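Local coordinates for protein listeriolysin O (Listeria monocytogenes, PDB 4CDB) that forms oligomeric pores in cholesterol-containing host membranes after a major conformational change, and so lyses the cells it attacks, at residues D170-S175 / K205-V210; A200-K205 / I369-K374. One frame throughout, in Å; residues are numbered along the deposited sequence.

Contact 1. Residues D170-S175 / K205-V210; sequences DEMAYS and KMQEEV. With NA (sodium ion), chain Q; NA (sodium ion), chain K.
Met172 lies across the aliphatic part of Glu209, its SD 3.7 Å from Glu209 CB. With chi1 at -62° Met172 CG sits anti to its carbonyl carbon, and two further bends fold the thioether back so that CE comes 3.4 Å from Glu208 O. Glu209 has CG anti to the backbone N and runs out straight beyond it. That lays its CG against Glu171 O and carries the carboxylate to a sodium ion, which it grips with both oxygens, OE1 at 2.6 Å and OE2 at 2.8 Å; Asp282 completes the protein ligands. Asp170 comes up beside the same carboxylate, CB 3.5 Å from Glu209 OE2, with the two carboxylate planes only 19° apart. Its OD2 is hydrogen-bonded to Tyr168, Asp170 and Asp169 line a further sodium site, and the sodium ions probably offset some of the repulsion between the acids.

Beneath these side chains, strands 165-172 and 207-222 pair antiparallel. Glu171 and Val210 form a hydrogen-bonded pair, Met172 and Glu209 a non-hydrogen-bonded one, and Ala173 N adds a 2.8 Å bond to Glu208 O. In the cholesterol-dependent cytolysins this is the root of a transmembrane hairpin: the chain between the two strands, mostly helical in this soluble form, is expected to unfold into a beta hairpin on insertion.

On the opposite face of the sheet, Val210 CG2 meets Ala173 CB, with Leu179 of helix 176-183 against both side chains. Glu171 turns its carboxylate to a second sodium, shared with Gln178 and Tyr368, while OE2 makes a salt bridge to Lys182. Past the last bridge, two waters join the segments: one donates to Ala173 O and accepts from Glu208 N, and another donates to Gln207 OE1 at 2.6 Å and bonds to Tyr174 OH.

Contact 2. Residues A200-K205 / I369-K374; sequences AISEGK and IETTSK. With NA (sodium ion), chain G.
Ile201 presents its carbonyl to Thr371, whose methyl CG2 comes 3.4 Å from Ile201 O. Thr371 has this methyl anti to its backbone N, pointing at the end of helix 198-202. Ile201 O also accepts a hydrogen bond from a water, 2.8 Å away, that is a ligand of a sodium ion. The ion in turn holds Thr371 O at 2.5 Å and a second water, so the metal and its water bridge helix and strand. One residue on, Ser202 O lies 3.6 Å from the same Thr371 CG2. Lys65, on the neighbouring strand 59-74, bonds through NZ to both Ser202 O and Thr371 OG1, so that one ammonium group joins both segments.

Gly204 then takes a left-handed conformation (phi 79°) that turns the chain off the helix. Lacking a side chain, it lets the backbone close on Ser373, the CA atoms of Gly204 and Ser373 being 5.4 Å apart. Ser373 OG stands 3.5 Å from Gly204 O but is hydrogen-bonded to His273. Gly204 N reaches back to Ile201 O, and Lys205 N to Ala200 O at 2.9 Å. Together with the positive phi of Gly204, these two backward bonds make a Schellman motif, here ending a helix in a stretch that probably becomes a strand of the transmembrane hairpin, where it rests on the long strand 362-385.

How the contacts relate
Contact 1 is beta pairing, backed by carboxylates that bind sodium directly; contact 2 joins a helix end to a strand through van der Waals contacts and a water-mediated sodium bridge, and buries about half as much surface, 183 against 383 Å². Contact 1 lies nearer the centre of the chain and is partly buried; contact 2 is smaller but mostly buried. They touch at several points: Tyr174 packs on Glu370 and Thr371, Ile201 CD1 reaches Ala173 O, and Ala200 touches Met206. Lys205 belongs to both, and the water between Gln207 and Tyr174 is also a ligand of the sodium in contact 2. Helix 198-202 of contact 2 leads straight into strand 207-222 of contact 1.

Contact 1. Residues D170-S175 / K205-V210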
loop_
_atom_site.group_PDB
_atom_site.type_symbol
_atom_site.label_atom_id
_atom_site.label_comp_id
_atom_site.label_asym_id
_atom_site.label_seq_id
_atom_site.Cartn_x
_atom_site.Cartn_y
_atom_site.Cartn_z
ATOM N N ASP A 170 -2.693 -0.223 -3.365
ATOM C CA ASP A 170 -1.743 0.626 -2.646
ATOM C C ASP A 170 -2.109 0.787 -1.169
ATOM O O ASP A 170 -3.284 0.723 -0.804
ATOM C CB ASP A 170 -1.610 1.999 -3.316
ATOM C CG ASP A 170 -2.947 2.702 -3.500
ATOM O OD1 ASP A 170 -3.973 2.209 -2.986
ATOM O OD2 ASP A 170 -2.969 3.762 -4.160
ATOM N N GLU A 171 -1.095 0.999 -0.332
ATOM C CA GLU A 171 -1.285 1.160 1.108
ATOM C C GLU A 171 -0.113 1.889 1.746
ATOM O O GLU A 171 1.046 1.595 1.443
ATOM C CB GLU A 171 -1.429 -0.202 1.792
ATOM C CG GLU A 171 -2.851 -0.699 1.943
ATOM C CD GLU A 171 -3.674 0.139 2.902
ATOM O OE1 GLU A 171 -3.095 0.711 3.851
ATOM O OE2 GLU A 171 -4.906 0.215 2.711
ATOM N N MET A 172 -0.411 2.831 2.635
ATOM C CA MET A 172 0.627 3.429 3.460
ATOM C C MET A 172 1.074 2.365 4.454
ATOM O O MET A 172 0.258 1.823 5.200
ATOM C CB MET A 172 0.107 4.665 4.196
ATOM C CG MET A 172 -0.350 5.801 3.285
ATOM S SD MET A 172 0.948 6.400 2.180
ATOM C CE MET A 172 2.197 6.884 3.369
ATOM N N ALA A 173 2.365 2.055 4.450
ATOM C CA ALA A 173 2.898 0.961 5.261
ATOM C C ALA A 173 3.029 1.313 6.747
ATOM O O ALA A 173 3.432 2.422 7.101
ATOM C CB ALA A 173 4.238 0.503 4.706
ATOM N N TYR A 174 2.692 0.356 7.606
ATOM C CA TYR A 174 2.811 0.540 9.049
ATOM C C TYR A 174 3.303 -0.718 9.766
ATOM O O TYR A 174 4.056 -0.628 10.735
ATOM C CB TYR A 174 1.488 1.020 9.649
ATOM C CG TYR A 174 1.091 2.400 9.181
ATOM C CD1 TYR A 174 1.792 3.523 9.601
ATOM C CD2 TYR A 174 0.022 2.580 8.314
ATOM C CE1 TYR A 174 1.439 4.788 9.173
ATOM C CE2 TYR A 174 -0.340 3.843 7.881
ATOM C CZ TYR A 174 0.372 4.943 8.313
ATOM O OH TYR A 174 0.017 6.202 7.887
ATOM N N SER A 175 2.879 -1.886 9.291
ATOM C CA SER A 175 3.351 -3.151 9.856
ATOM C C SER A 175 3.326 -4.275 8.825
ATOM O O SER A 175 2.570 -4.221 7.854
ATOM C CB SER A 175 2.533 -3.541 11.090
ATOM O OG SER A 175 1.242 -3.994 10.731
ATOM N N LYS A 205 9.825 9.094 11.710
ATOM C CA LYS A 205 10.975 9.612 10.976
ATOM C C LYS A 205 10.719 9.661 9.473
ATOM O O LYS A 205 11.236 10.536 8.778
ATOM C CB LYS A 205 12.220 8.769 11.264
ATOM C CG LYS A 205 12.536 8.600 12.741
ATOM C CD LYS A 205 12.938 9.914 13.393
ATOM C CE LYS A 205 14.307 10.377 12.916
ATOM N NZ LYS A 205 14.741 11.622 13.611
ATOM N N MET A 206 9.922 8.721 8.971
ATOM C CA MET A 206 9.631 8.664 7.542
ATOM C C MET A 206 8.233 8.120 7.240
ATOM O O MET A 206 7.574 7.549 8.109
ATOM C CB MET A 206 10.684 7.822 6.816
ATOM C CG MET A 206 10.641 6.346 7.166
ATOM S SD MET A 206 11.674 5.341 6.084
ATOM C CE MET A 206 13.256 6.161 6.268
ATOM N N GLN A 207 7.788 8.311 6.000
ATOM C CA GLN A 207 6.513 7.771 5.539
ATOM C C GLN A 207 6.724 6.928 4.286
ATOM O O GLN A 207 7.392 7.359 3.345
ATOM C CB GLN A 207 5.515 8.895 5.254
ATOM C CG GLN A 207 5.117 9.702 6.478
ATOM C CD GLN A 207 3.937 10.616 6.213
ATOM O OE1 GLN A 207 2.799 10.160 6.095
ATOM N NE2 GLN A 207 4.203 11.913 6.117
ATOM N N GLU A 208 6.160 5.723 4.276
ATOM C CA GLU A 208 6.334 4.819 3.145
ATOM C C GLU A 208 5.012 4.261 2.629
ATOM O O GLU A 208 4.085 4.013 3.398
ATOM C CB GLU A 208 7.289 3.676 3.500
ATOM C CG GLU A 208 8.689 4.138 3.872
ATOM C CD GLU A 208 9.703 3.008 3.898
ATOM O OE1 GLU A 208 9.378 1.923 4.422
ATOM O OE2 GLU A 208 10.830 3.213 3.401
ATOM N N GLU A 209 4.935 4.070 1.315
ATOM C CA GLU A 209 3.769 3.451 0.699
ATOM C C GLU A 209 4.190 2.237 -0.123
ATOM O O GLU A 209 5.228 2.254 -0.787
ATOM C CB GLU A 209 3.024 4.451 -0.185
ATOM C CG GLU A 209 1.685 3.940 -0.702
ATOM C CD GLU A 209 1.056 4.868 -1.723
ATOM O OE1 GLU A 209 1.803 5.584 -2.421
ATOM O OE2 GLU A 209 -0.188 4.878 -1.827
ATOM N N VAL A 210 3.381 1.182 -0.064
ATOM C CA VAL A 210 3.631 -0.020 -0.849
ATOM C C VAL A 210 2.570 -0.162 -1.935
ATOM O O VAL A 210 1.372 -0.067 -1.662
ATOM C CB VAL A 210 3.657 -1.273 0.040
ATOM C CG1 VAL A 210 3.778 -2.530 -0.808
ATOM C CG2 VAL A 210 4.811 -1.185 1.018
HETATM NA NA NA Q . 0.109 6.114 -4.343
HETATM NA NA NA K . -4.416 -0.179 5.940
HETATM O O HOH W 1 4.161 4.838 6.307
HETATM O O HOH W 2 2.453 7.709 6.935
#

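Contact 2. Residues A200-K205 / I369-K374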
loop_
_atom_site.group_PDB
_atom_site.type_symbol
_atom_site.label_atom_id
_atom_site.label_comp_id
_atom_site.label_asym_id
_atom_site.label_seq_id
_atom_site.Cartn_x
_atom_site.Cartn_y
_atom_site.Cartn_z
ATOM N N ALA A 200 11.407 3.010 11.406
ATOM C CA ALA A 200 11.504 4.449 11.186
ATOM C C ALA A 200 10.125 5.094 11.063
ATOM O O ALA A 200 9.914 6.220 11.515
ATOM C CB ALA A 200 12.339 4.739 9.949
ATOM N N ILE A 201 9.192 4.371 10.450
ATOM C CA ILE A 201 7.817 4.834 10.324
ATOM C C ILE A 201 7.161 4.912 11.699
ATOM O O ILE A 201 6.385 5.827 11.981
ATOM C CB ILE A 201 6.996 3.898 9.413
ATOM C CG1 ILE A 201 7.613 3.839 8.017
ATOM C CG2 ILE A 201 5.552 4.362 9.318
ATOM C CD1 ILE A 201 6.981 2.797 7.116
ATOM N N SER A 202 7.485 3.951 12.555
ATOM C CA SER A 202 6.925 3.907 13.899
ATOM C C SER A 202 7.462 5.037 14.775
ATOM O O SER A 202 6.834 5.423 15.759
ATOM C CB SER A 202 7.210 2.553 14.549
ATOM O OG SER A 202 6.650 2.491 15.849
ATOM N N GLU A 203 8.627 5.562 14.411
ATOM C CA GLU A 203 9.237 6.664 15.148
ATOM C C GLU A 203 8.835 8.016 14.561
ATOM O O GLU A 203 9.175 9.067 15.106
ATOM C CB GLU A 203 10.760 6.518 15.161
ATOM C CG GLU A 203 11.256 5.268 15.874
ATOM C CD GLU A 203 12.702 4.945 15.551
ATOM O OE1 GLU A 203 13.213 5.457 14.533
ATOM O OE2 GLU A 203 13.328 4.180 16.316
ATOM N N GLY A 204 8.110 7.981 13.447
ATOM C CA GLY A 204 7.664 9.195 12.788
ATOM C C GLY A 204 8.762 9.849 11.972
ATOM O O GLY A 204 8.651 11.011 11.581
ATOM N N LYS A 205 9.825 9.094 11.710
ATOM C CA LYS A 205 10.975 9.612 10.976
ATOM C C LYS A 205 10.719 9.661 9.473
ATOM O O LYS A 205 11.236 10.536 8.778
ATOM C CB LYS A 205 12.220 8.769 11.264
ATOM C CG LYS A 205 12.536 8.600 12.741
ATOM C CD LYS A 205 12.938 9.914 13.393
ATOM C CE LYS A 205 14.307 10.377 12.916
ATOM N NZ LYS A 205 14.741 11.622 13.611
ATOM N N ILE A 369 -0.816 -0.382 14.438
ATOM C CA ILE A 369 -0.690 0.971 14.955
ATOM C C ILE A 369 -0.308 1.928 13.835
ATOM O O ILE A 369 0.763 1.807 13.238
ATOM C CB ILE A 369 0.362 1.052 16.074
ATOM C CG1 ILE A 369 -0.059 0.189 17.265
ATOM C CG2 ILE A 369 0.571 2.493 16.504
ATOM C CD1 ILE A 369 0.957 0.150 18.389
ATOM N N GLU A 370 -1.194 2.873 13.542
ATOM C CA GLU A 370 -0.906 3.892 12.543
ATOM C C GLU A 370 -0.188 5.065 13.203
ATOM O O GLU A 370 -0.726 5.701 14.111
ATOM C CB GLU A 370 -2.196 4.378 11.883
ATOM C CG GLU A 370 -1.980 5.439 10.816
ATOM C CD GLU A 370 -3.277 6.065 10.341
ATOM O OE1 GLU A 370 -3.996 6.652 11.176
ATOM O OE2 GLU A 370 -3.571 5.976 9.131
ATOM N N THR A 371 1.030 5.342 12.749
ATOM C CA THR A 371 1.815 6.442 13.296
ATOM C C THR A 371 1.807 7.640 12.358
ATOM O O THR A 371 2.220 7.540 11.203
ATOM C CB THR A 371 3.267 6.014 13.551
ATOM O OG1 THR A 371 3.280 4.897 14.448
ATOM C CG2 THR A 371 4.069 7.161 14.154
ATOM N N THR A 372 1.324 8.772 12.860
ATOM C CA THR A 372 1.340 10.015 12.100
ATOM C C THR A 372 2.133 11.068 12.863
ATOM O O THR A 372 2.077 11.128 14.091
ATOM C CB THR A 372 -0.083 10.538 11.828
ATOM O OG1 THR A 372 -0.768 10.737 13.071
ATOM C CG2 THR A 372 -0.860 9.547 10.977
ATOM N N SER A 373 2.872 11.897 12.134
ATOM C CA SER A 373 3.702 12.915 12.764
ATOM C C SER A 373 3.398 14.322 12.251
ATOM O O SER A 373 2.687 14.500 11.261
ATOM C CB SER A 373 5.185 12.592 12.573
ATOM O OG SER A 373 5.555 12.701 11.214
ATOM N N LYS A 374 3.948 15.315 12.941
ATOM C CA LYS A 374 3.738 16.713 12.599
ATOM C C LYS A 374 4.994 17.493 12.966
ATOM O O LYS A 374 5.490 17.388 14.090
ATOM C CB LYS A 374 2.533 17.266 13.361
ATOM C CG LYS A 374 1.518 18.021 12.511
ATOM C CD LYS A 374 2.045 19.374 12.063
ATOM C CE LYS A 374 0.902 20.320 11.717
ATOM N NZ LYS A 374 -0.009 19.757 10.683
HETATM NA NA NA G . 3.578 7.676 9.141
HETATM O O HOH W 3 5.859 7.936 10.186
HETATM O O HOH W 2 2.453 7.709 6.935
#